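PDB 6KRW: protein-tyrosine-phosphatase PTP1, which removes phosphate from phosphotyrosine in proteins, including the MAP kinases MPK6 and, in vitro, MPK4, and, with MKP1, modulates plant defence responses. Local coordinates for residues A[123-136]-A[223-237]. Sequence-based numbering, arbitrary orientation.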
ATOM      1  N   MET A 123      -2.586 -15.496   0.498  1.00 24.19           N
ATOM      2  CA  MET A 123      -3.176 -14.311   1.177  1.00 24.34           C
ATOM      3  C   MET A 123      -4.122 -13.577   0.212  1.00 21.98           C
ATOM      4  O   MET A 123      -5.229 -13.188   0.593  1.00 22.95           O
ATOM      5  CB  MET A 123      -2.074 -13.363   1.652  1.00 22.76           C
ATOM      6  CG  MET A 123      -2.623 -12.114   2.288  1.00 22.77           C
ATOM      7  SD  MET A 123      -1.319 -11.033   2.946  0.96 21.41           S
ATOM      8  CE  MET A 123      -0.563 -10.453   1.414  1.00 27.48           C
ATOM      9  N   VAL A 124      -3.699 -13.381  -1.043  1.00 25.42           N
ATOM     10  CA  VAL A 124      -4.542 -12.675  -2.052  1.00 25.95           C
ATOM     11  C   VAL A 124      -5.881 -13.405  -2.187  1.00 23.53           C
ATOM     12  O   VAL A 124      -6.934 -12.744  -2.211  1.00 27.28           O
ATOM     13  CB  VAL A 124      -3.816 -12.603  -3.407  1.00 27.15           C
ATOM     14  CG1 VAL A 124      -4.745 -12.121  -4.500  1.00 31.89           C
ATOM     15  CG2 VAL A 124      -2.570 -11.747  -3.321  1.00 31.51           C
ATOM     16  N   ILE A 125      -5.838 -14.726  -2.317  1.00 28.74           N
ATOM     17  CA  ILE A 125      -7.091 -15.509  -2.495  1.00 27.05           C
ATOM     18  C   ILE A 125      -7.918 -15.446  -1.211  1.00 24.82           C
ATOM     19  O   ILE A 125      -9.125 -15.149  -1.296  1.00 28.68           O
ATOM     20  CB  ILE A 125      -6.760 -16.950  -2.905  1.00 30.46           C
ATOM     21  CG1 ILE A 125      -6.059 -16.964  -4.265  1.00 35.78           C
ATOM     22  CG2 ILE A 125      -8.019 -17.806  -2.892  1.00 33.54           C
ATOM     23  CD1 ILE A 125      -5.522 -18.330  -4.653  1.00 37.75           C
ATOM     24  N   GLN A 126      -7.301 -15.719  -0.058  1.00 27.27           N
ATOM     25  CA  GLN A 126      -8.054 -15.812   1.217  1.00 24.01           C
ATOM     26  C   GLN A 126      -8.697 -14.469   1.562  1.00 23.87           C
ATOM     27  O   GLN A 126      -9.815 -14.474   2.085  1.00 26.66           O
ATOM     28  CB  GLN A 126      -7.121 -16.264   2.335  1.00 26.09           C
ATOM     29  CG  GLN A 126      -6.711 -17.733   2.238  1.00 28.50           C
ATOM     30  CD  GLN A 126      -5.975 -18.205   3.468  1.00 27.16           C
ATOM     31  OE1 GLN A 126      -5.801 -17.448   4.429  1.00 27.55           O
ATOM     32  NE2 GLN A 126      -5.539 -19.456   3.435  1.00 30.62           N
ATOM     33  N   GLN A 127      -8.026 -13.359   1.256  1.00 23.78           N
ATOM     34  CA  GLN A 127      -8.537 -12.000   1.573  1.00 24.11           C
ATOM     35  C   GLN A 127      -9.304 -11.410   0.380  1.00 24.73           C
ATOM     36  O   GLN A 127      -9.821 -10.305   0.498  1.00 25.83           O
ATOM     37  CB  GLN A 127      -7.362 -11.115   1.966  1.00 23.52           C
ATOM     38  CG  GLN A 127      -6.611 -11.577   3.215  1.00 22.58           C
ATOM     39  CD  GLN A 127      -7.503 -11.694   4.421  1.00 21.23           C
ATOM     40  OE1 GLN A 127      -8.463 -10.937   4.560  1.00 25.28           O
ATOM     41  NE2 GLN A 127      -7.184 -12.657   5.286  1.00 23.37           N
ATOM     42  N   HIS A 128      -9.400 -12.143  -0.728  1.00 25.39           N
ATOM     43  CA  HIS A 128     -10.067 -11.705  -1.999  1.00 28.61           C
ATOM     44  C   HIS A 128      -9.679 -10.259  -2.348  1.00 27.46           C
ATOM     45  O   HIS A 128     -10.559  -9.407  -2.597  1.00 27.06           O
ATOM     46  CB  HIS A 128     -11.585 -11.936  -1.949  1.00 30.38           C
ATOM     47  CG  HIS A 128     -12.306 -11.337  -0.792  1.00 28.30           C
ATOM     48  ND1 HIS A 128     -12.679 -10.014  -0.769  1.00 30.81           N
ATOM     49  CD2 HIS A 128     -12.668 -11.851   0.405  1.00 29.49           C
ATOM     50  CE1 HIS A 128     -13.248  -9.734   0.396  1.00 33.77           C
ATOM     51  NE2 HIS A 128     -13.281 -10.849   1.116  1.00 33.63           N
ATOM     52  N   CYS A 129      -8.377  -9.997  -2.388  1.00 25.83           N
ATOM     53  CA  CYS A 129      -7.849  -8.641  -2.686  1.00 26.44           C
ATOM     54  C   CYS A 129      -8.049  -8.344  -4.162  1.00 28.61           C
ATOM     55  O   CYS A 129      -7.563  -9.105  -4.970  1.00 28.53           O
ATOM     56  CB  CYS A 129      -6.367  -8.543  -2.367  1.00 24.94           C
ATOM     57  SG  CYS A 129      -6.023  -8.853  -0.616  0.89 24.78           S
ATOM     58  N   PRO A 130      -8.775  -7.274  -4.542  1.00 26.09           N
ATOM     59  CA  PRO A 130      -9.004  -7.002  -5.964  1.00 27.39           C
ATOM     60  C   PRO A 130      -7.832  -6.323  -6.691  1.00 29.83           C
ATOM     61  O   PRO A 130      -7.811  -6.340  -7.942  1.00 29.76           O
ATOM     62  CB  PRO A 130     -10.227  -6.081  -5.922  1.00 28.93           C
ATOM     63  CG  PRO A 130     -10.085  -5.344  -4.616  1.00 31.94           C
ATOM     64  CD  PRO A 130      -9.587  -6.414  -3.665  1.00 29.56           C
ATOM     65  N   ILE A 131      -6.902  -5.735  -5.933  1.00 26.57           N
ATOM     66  CA  ILE A 131      -5.845  -4.828  -6.468  1.00 25.48           C
ATOM     67  C   ILE A 131      -4.545  -5.171  -5.765  1.00 26.05           C
ATOM     68  O   ILE A 131      -4.552  -5.295  -4.537  1.00 25.29           O
ATOM     69  CB  ILE A 131      -6.197  -3.345  -6.227  1.00 28.82           C
ATOM     70  CG1 ILE A 131      -7.533  -2.961  -6.873  1.00 31.83           C
ATOM     71  CG2 ILE A 131      -5.059  -2.421  -6.654  1.00 27.45           C
ATOM     72  CD1 ILE A 131      -7.566  -2.987  -8.343  1.00 37.62           C
ATOM     73  N   ILE A 132      -3.454  -5.146  -6.490  1.00 26.30           N
ATOM     74  CA  ILE A 132      -2.074  -5.069  -5.984  1.00 23.01           C
ATOM     75  C   ILE A 132      -1.412  -3.821  -6.542  1.00 22.88           C
ATOM     76  O   ILE A 132      -1.354  -3.667  -7.764  1.00 27.16           O
ATOM     77  CB  ILE A 132      -1.266  -6.315  -6.321  1.00 25.26           C
ATOM     78  CG1 ILE A 132      -1.895  -7.577  -5.747  1.00 29.41           C
ATOM     79  CG2 ILE A 132       0.160  -6.144  -5.882  1.00 25.31           C
ATOM     80  CD1 ILE A 132      -1.350  -8.869  -6.350  1.00 28.54           C
ATOM     81  N   VAL A 133      -0.924  -2.971  -5.671  1.00 24.44           N
ATOM     82  CA  VAL A 133      -0.113  -1.780  -5.974  1.00 23.37           C
ATOM     83  C   VAL A 133       1.318  -2.109  -5.634  1.00 24.37           C
ATOM     84  O   VAL A 133       1.649  -2.311  -4.441  1.00 23.58           O
ATOM     85  CB  VAL A 133      -0.614  -0.509  -5.291  1.00 21.88           C
ATOM     86  CG1 VAL A 133       0.254   0.676  -5.615  1.00 26.96           C
ATOM     87  CG2 VAL A 133      -2.076  -0.256  -5.587  1.00 24.84           C
ATOM     88  N   MET A 134       2.156  -2.127  -6.662  1.00 25.83           N
ATOM     89  CA  MET A 134       3.582  -2.449  -6.512  1.00 23.85           C
ATOM     90  C   MET A 134       4.405  -1.199  -6.799  1.00 25.43           C
ATOM     91  O   MET A 134       4.352  -0.712  -7.951  1.00 26.83           O
ATOM     92  CB  MET A 134       3.947  -3.547  -7.506  1.00 25.04           C
ATOM     93  CG  MET A 134       5.384  -3.931  -7.452  1.00 27.43           C
ATOM     94  SD  MET A 134       5.689  -5.343  -8.485  0.82 27.56           S
ATOM     95  CE  MET A 134       7.425  -5.544  -8.136  1.00 30.06           C
ATOM     96  N   LEU A 135       5.199  -0.707  -5.850  1.00 23.20           N
ATOM     97  CA  LEU A 135       5.885   0.607  -5.931  1.00 22.53           C
ATOM     98  C   LEU A 135       7.394   0.418  -5.964  1.00 27.83           C
ATOM     99  O   LEU A 135       8.107   1.291  -5.525  1.00 29.97           O
ATOM    100  CB  LEU A 135       5.458   1.452  -4.725  1.00 23.65           C
ATOM    101  CG  LEU A 135       3.960   1.683  -4.627  1.00 20.73           C
ATOM    102  CD1 LEU A 135       3.620   2.309  -3.255  1.00 22.19           C
ATOM    103  CD2 LEU A 135       3.437   2.542  -5.760  1.00 24.23           C
ATOM    104  N   THR A 136       7.864  -0.680  -6.537  1.00 29.89           N
ATOM    105  CA  THR A 136       9.320  -0.930  -6.592  1.00 29.94           C
ATOM    106  C   THR A 136       9.641  -1.655  -7.909  1.00 52.04           C
ATOM    107  O   THR A 136       8.760  -2.291  -8.421  1.00213.94           O
ATOM    108  CB  THR A 136       9.781  -1.796  -5.412  1.00 29.65           C
ATOM    109  OG1 THR A 136      11.196  -2.001  -5.362  1.00 30.42           O
ATOM    110  CG2 THR A 136       9.090  -3.137  -5.361  1.00 28.72           C
ATOM    111  N   LEU A 223      -8.143   3.802  -9.049  1.00 35.00           N
ATOM    112  CA  LEU A 223      -8.728   3.025  -7.926  1.00 31.74           C
ATOM    113  C   LEU A 223      -9.938   3.733  -7.319  1.00 32.37           C
ATOM    114  O   LEU A 223     -10.607   3.095  -6.481  1.00 33.81           O
ATOM    115  CB  LEU A 223      -7.650   2.767  -6.874  1.00 33.65           C
ATOM    116  CG  LEU A 223      -6.449   1.934  -7.336  1.00 31.67           C
ATOM    117  CD1 LEU A 223      -5.536   1.625  -6.151  1.00 30.87           C
ATOM    118  CD2 LEU A 223      -6.876   0.643  -8.044  1.00 35.68           C
ATOM    119  N   TYR A 224     -10.243   4.968  -7.714  1.00 30.31           N
ATOM    120  CA  TYR A 224     -11.462   5.645  -7.196  1.00 32.56           C
ATOM    121  C   TYR A 224     -12.693   4.762  -7.422  1.00 38.35           C
ATOM    122  O   TYR A 224     -13.600   4.765  -6.549  1.00 48.41           O
ATOM    123  CB  TYR A 224     -11.691   6.978  -7.905  1.00 37.89           C
ATOM    124  CG  TYR A 224     -10.854   8.151  -7.448  1.00 32.06           C
ATOM    125  CD1 TYR A 224     -10.513   8.348  -6.120  1.00 37.33           C
ATOM    126  CD2 TYR A 224     -10.456   9.122  -8.356  1.00 34.22           C
ATOM    127  CE1 TYR A 224      -9.774   9.453  -5.721  1.00 33.40           C
ATOM    128  CE2 TYR A 224      -9.714  10.228  -7.973  1.00 32.64           C
ATOM    129  CZ  TYR A 224      -9.375  10.399  -6.647  1.00 34.19           C
ATOM    130  OH  TYR A 224      -8.650  11.496  -6.269  1.00 30.96           O
ATOM    131  N   GLN A 225     -12.696   4.001  -8.520  1.00 44.63           N
ATOM    132  CA  GLN A 225     -13.878   3.236  -9.003  1.00 67.39           C
ATOM    133  C   GLN A 225     -14.031   1.920  -8.235  1.00 43.75           C
ATOM    134  O   GLN A 225     -15.100   1.307  -8.335  1.00 49.71           O
ATOM    135  CB  GLN A 225     -13.753   2.937 -10.502  1.00 85.63           C
ATOM    136  CG  GLN A 225     -13.221   4.106 -11.316  1.00 98.24           C
ATOM    137  CD  GLN A 225     -14.199   5.253 -11.376  1.00 94.38           C
ATOM    138  OE1 GLN A 225     -15.412   5.061 -11.329  1.00 65.41           O
ATOM    139  NE2 GLN A 225     -13.676   6.462 -11.509  1.00 88.85           N
ATOM    140  N   VAL A 226     -13.008   1.486  -7.501  1.00 35.07           N
ATOM    141  CA  VAL A 226     -12.983   0.114  -6.934  1.00 36.51           C
ATOM    142  C   VAL A 226     -13.664   0.165  -5.576  1.00 34.34           C
ATOM    143  O   VAL A 226     -13.141   0.778  -4.659  1.00 33.70           O
ATOM    144  CB  VAL A 226     -11.542  -0.406  -6.821  1.00 36.23           C
ATOM    145  CG1 VAL A 226     -11.512  -1.816  -6.249  1.00 38.82           C
ATOM    146  CG2 VAL A 226     -10.813  -0.339  -8.160  1.00 40.41           C
ATOM    147  N   PRO A 227     -14.831  -0.477  -5.398  1.00 34.42           N
ATOM    148  CA  PRO A 227     -15.537  -0.417  -4.127  1.00 35.70           C
ATOM    149  C   PRO A 227     -14.684  -0.991  -3.001  1.00 31.06           C
ATOM    150  O   PRO A 227     -14.135  -2.083  -3.127  1.00 33.36           O
ATOM    151  CB  PRO A 227     -16.798  -1.259  -4.345  1.00 35.41           C
ATOM    152  CG  PRO A 227     -16.967  -1.260  -5.836  1.00 35.23           C
ATOM    153  CD  PRO A 227     -15.564  -1.255  -6.405  1.00 37.36           C
ATOM    154  N   PRO A 228     -14.523  -0.259  -1.883  1.00 32.17           N
ATOM    155  CA  PRO A 228     -13.827  -0.805  -0.717  1.00 31.89           C
ATOM    156  C   PRO A 228     -14.360  -2.164  -0.238  1.00 34.54           C
ATOM    157  O   PRO A 228     -13.588  -2.962   0.253  1.00 36.60           O
ATOM    158  CB  PRO A 228     -14.059   0.281   0.333  1.00 33.28           C
ATOM    159  CG  PRO A 228     -14.089   1.544  -0.483  1.00 34.39           C
ATOM    160  CD  PRO A 228     -14.853   1.172  -1.723  1.00 32.76           C
ATOM    161  N   SER A 229     -15.645  -2.434  -0.451  1.00 32.56           N
ATOM    162  CA  SER A 229     -16.257  -3.709   0.000  1.00 35.73           C
ATOM    163  C   SER A 229     -15.745  -4.905  -0.817  1.00 29.55           C
ATOM    164  O   SER A 229     -16.011  -6.033  -0.408  1.00 37.69           O
ATOM    165  CB  SER A 229     -17.751  -3.624  -0.055  1.00 44.61           C
ATOM    166  OG  SER A 229     -18.193  -3.437  -1.388  1.00 43.90           O
ATOM    167  N   LEU A 230     -15.041  -4.681  -1.926  1.00 30.81           N
ATOM    168  CA  LEU A 230     -14.527  -5.821  -2.744  1.00 29.91           C
ATOM    169  C   LEU A 230     -13.385  -6.515  -2.000  1.00 29.69           C
ATOM    170  O   LEU A 230     -13.145  -7.705  -2.245  1.00 32.93           O
ATOM    171  CB  LEU A 230     -14.004  -5.317  -4.088  1.00 36.47           C
ATOM    172  CG  LEU A 230     -14.831  -5.603  -5.325  1.00 51.54           C
ATOM    173  CD1 LEU A 230     -16.224  -5.016  -5.188  1.00 63.44           C
ATOM    174  CD2 LEU A 230     -14.083  -5.029  -6.520  1.00 44.64           C
ATOM    175  N   GLY A 231     -12.672  -5.772  -1.163  1.00 29.25           N
ATOM    176  CA  GLY A 231     -11.605  -6.371  -0.350  1.00 29.41           C
ATOM    177  C   GLY A 231     -10.454  -5.400  -0.171  1.00 26.12           C
ATOM    178  O   GLY A 231     -10.449  -4.310  -0.738  1.00 25.55           O
ATOM    179  N   PRO A 232      -9.474  -5.750   0.683  1.00 24.04           N
ATOM    180  CA  PRO A 232      -8.323  -4.896   0.912  1.00 21.67           C
ATOM    181  C   PRO A 232      -7.495  -4.703  -0.367  1.00 21.57           C
ATOM    182  O   PRO A 232      -7.367  -5.602  -1.156  1.00 25.84           O
ATOM    183  CB  PRO A 232      -7.502  -5.619   1.993  1.00 22.88           C
ATOM    184  CG  PRO A 232      -8.436  -6.656   2.571  1.00 26.65           C
ATOM    185  CD  PRO A 232      -9.397  -7.005   1.441  1.00 24.62           C
ATOM    186  N   ILE A 233      -6.942  -3.507  -0.508  0.50 21.56           N
ATOM    187  CA  ILE A 233      -5.942  -3.195  -1.565  0.50 20.69           C
ATOM    188  C   ILE A 233      -4.567  -3.561  -1.037  0.50 18.75           C
ATOM    189  O   ILE A 233      -4.148  -3.009  -0.018  0.50 19.54           O
ATOM    190  CB  ILE A 233      -6.002  -1.717  -1.965  0.50 19.74           C
ATOM    191  CG1 ILE A 233      -7.342  -1.392  -2.615  0.50 20.72           C
ATOM    192  CG2 ILE A 233      -4.812  -1.337  -2.828  0.50 20.35           C
ATOM    193  CD1 ILE A 233      -7.569   0.068  -2.808  0.50 22.14           C
ATOM    194  N   ILE A 234      -3.896  -4.484  -1.699  1.00 20.03           N
ATOM    195  CA  ILE A 234      -2.496  -4.788  -1.367  1.00 18.89           C
ATOM    196  C   ILE A 234      -1.622  -3.647  -1.836  1.00 20.14           C
ATOM    197  O   ILE A 234      -1.736  -3.251  -2.987  1.00 21.73           O
ATOM    198  CB  ILE A 234      -2.069  -6.154  -1.907  1.00 20.41           C
ATOM    199  CG1 ILE A 234      -2.793  -7.273  -1.162  1.00 26.63           C
ATOM    200  CG2 ILE A 234      -0.575  -6.309  -1.805  1.00 23.66           C
ATOM    201  CD1 ILE A 234      -2.645  -8.635  -1.820  1.00 27.09           C
ATOM    202  N   VAL A 235      -0.758  -3.155  -0.984  1.00 18.69           N
ATOM    203  CA  VAL A 235       0.265  -2.150  -1.349  1.00 17.54           C
ATOM    204  C   VAL A 235       1.599  -2.657  -0.884  1.00 17.83           C
ATOM    205  O   VAL A 235       1.718  -3.053   0.298  1.00 19.09           O
ATOM    206  CB  VAL A 235      -0.019  -0.737  -0.840  1.00 17.83           C
ATOM    207  CG1 VAL A 235       0.988   0.249  -1.385  1.00 19.58           C
ATOM    208  CG2 VAL A 235      -1.435  -0.285  -1.116  1.00 20.22           C
ATOM    209  N   HIS A 236       2.583  -2.723  -1.779  1.00 19.54           N
ATOM    210  CA  HIS A 236       3.904  -3.207  -1.352  1.00 20.68           C
ATOM    211  C   HIS A 236       5.002  -2.469  -2.105  1.00 19.97           C
ATOM    212  O   HIS A 236       4.780  -2.021  -3.250  1.00 23.46           O
ATOM    213  CB  HIS A 236       4.034  -4.716  -1.496  1.00 20.90           C
ATOM    214  CG  HIS A 236       4.336  -5.214  -2.880  1.00 21.48           C
ATOM    215  ND1 HIS A 236       5.630  -5.327  -3.305  1.00 24.04           N
ATOM    216  CD2 HIS A 236       3.541  -5.739  -3.816  1.00 22.56           C
ATOM    217  CE1 HIS A 236       5.626  -5.831  -4.557  1.00 26.42           C
ATOM    218  NE2 HIS A 236       4.337  -6.078  -4.909  1.00 25.51           N
ATOM    219  N   CYS A 237       6.153  -2.379  -1.493  1.00 19.35           N
ATOM    220  CA  CYS A 237       7.391  -1.925  -2.161  1.00 23.36           C
ATOM    221  C   CYS A 237       8.421  -2.994  -1.825  1.00 24.06           C
ATOM    222  O   CYS A 237       8.172  -4.157  -2.136  1.00 25.65           O
ATOM    223  CB  CYS A 237       7.763  -0.498  -1.740  1.00 22.40           C
ATOM    224  SG  CYS A 237       7.712  -0.179   0.044  0.98 23.07           S
TER
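I234 packs beside I132 where strands 131-134 and 233-236 run parallel in the middle of the phosphatase sheet. Its CB rests 3.7 Å from I131 O, the acceptor for its own N-H; CG2 lies alongside I132 CG2, and CG1 passes C129 SG. With CG1 anti to the carbonyl carbon (chi1 -68°), the chain runs on to CD1, which is wedged against V124 CG2 at a tight 3.5 Å, where the strand meets the last turn of helix 117-126. Between the strands, I234 O takes V133 N and V133 O takes H236 N, the latter at 2.9 Å. I131 and V133 use the other sheet face, gathering L223 and I233. Near the start of both strands, H128 ND1 reaches L230 O at 2.8 Å, a bent bond close to the ring plane.

M134 CA sits over one face of the H236 ring, while I132 CG2 meets its edge. Lying between backbone N and carbonyl carbon (chi1 80°), the imidazole can give ND1 to C237 O at 3.0 Å, on a lone pair; NE2 is hydrogen-bonded to Y150 OH. A leucine in place of H236 would probably leave C237 O and Y150 without this shared partner and the backbone of the nucleophile freer to turn. H236 and C237 open the HCSAGIGR signature, so this polar grip, beside the apolar M134 and I132, probably helps set where the phosphate-binding loop leaves the sheet.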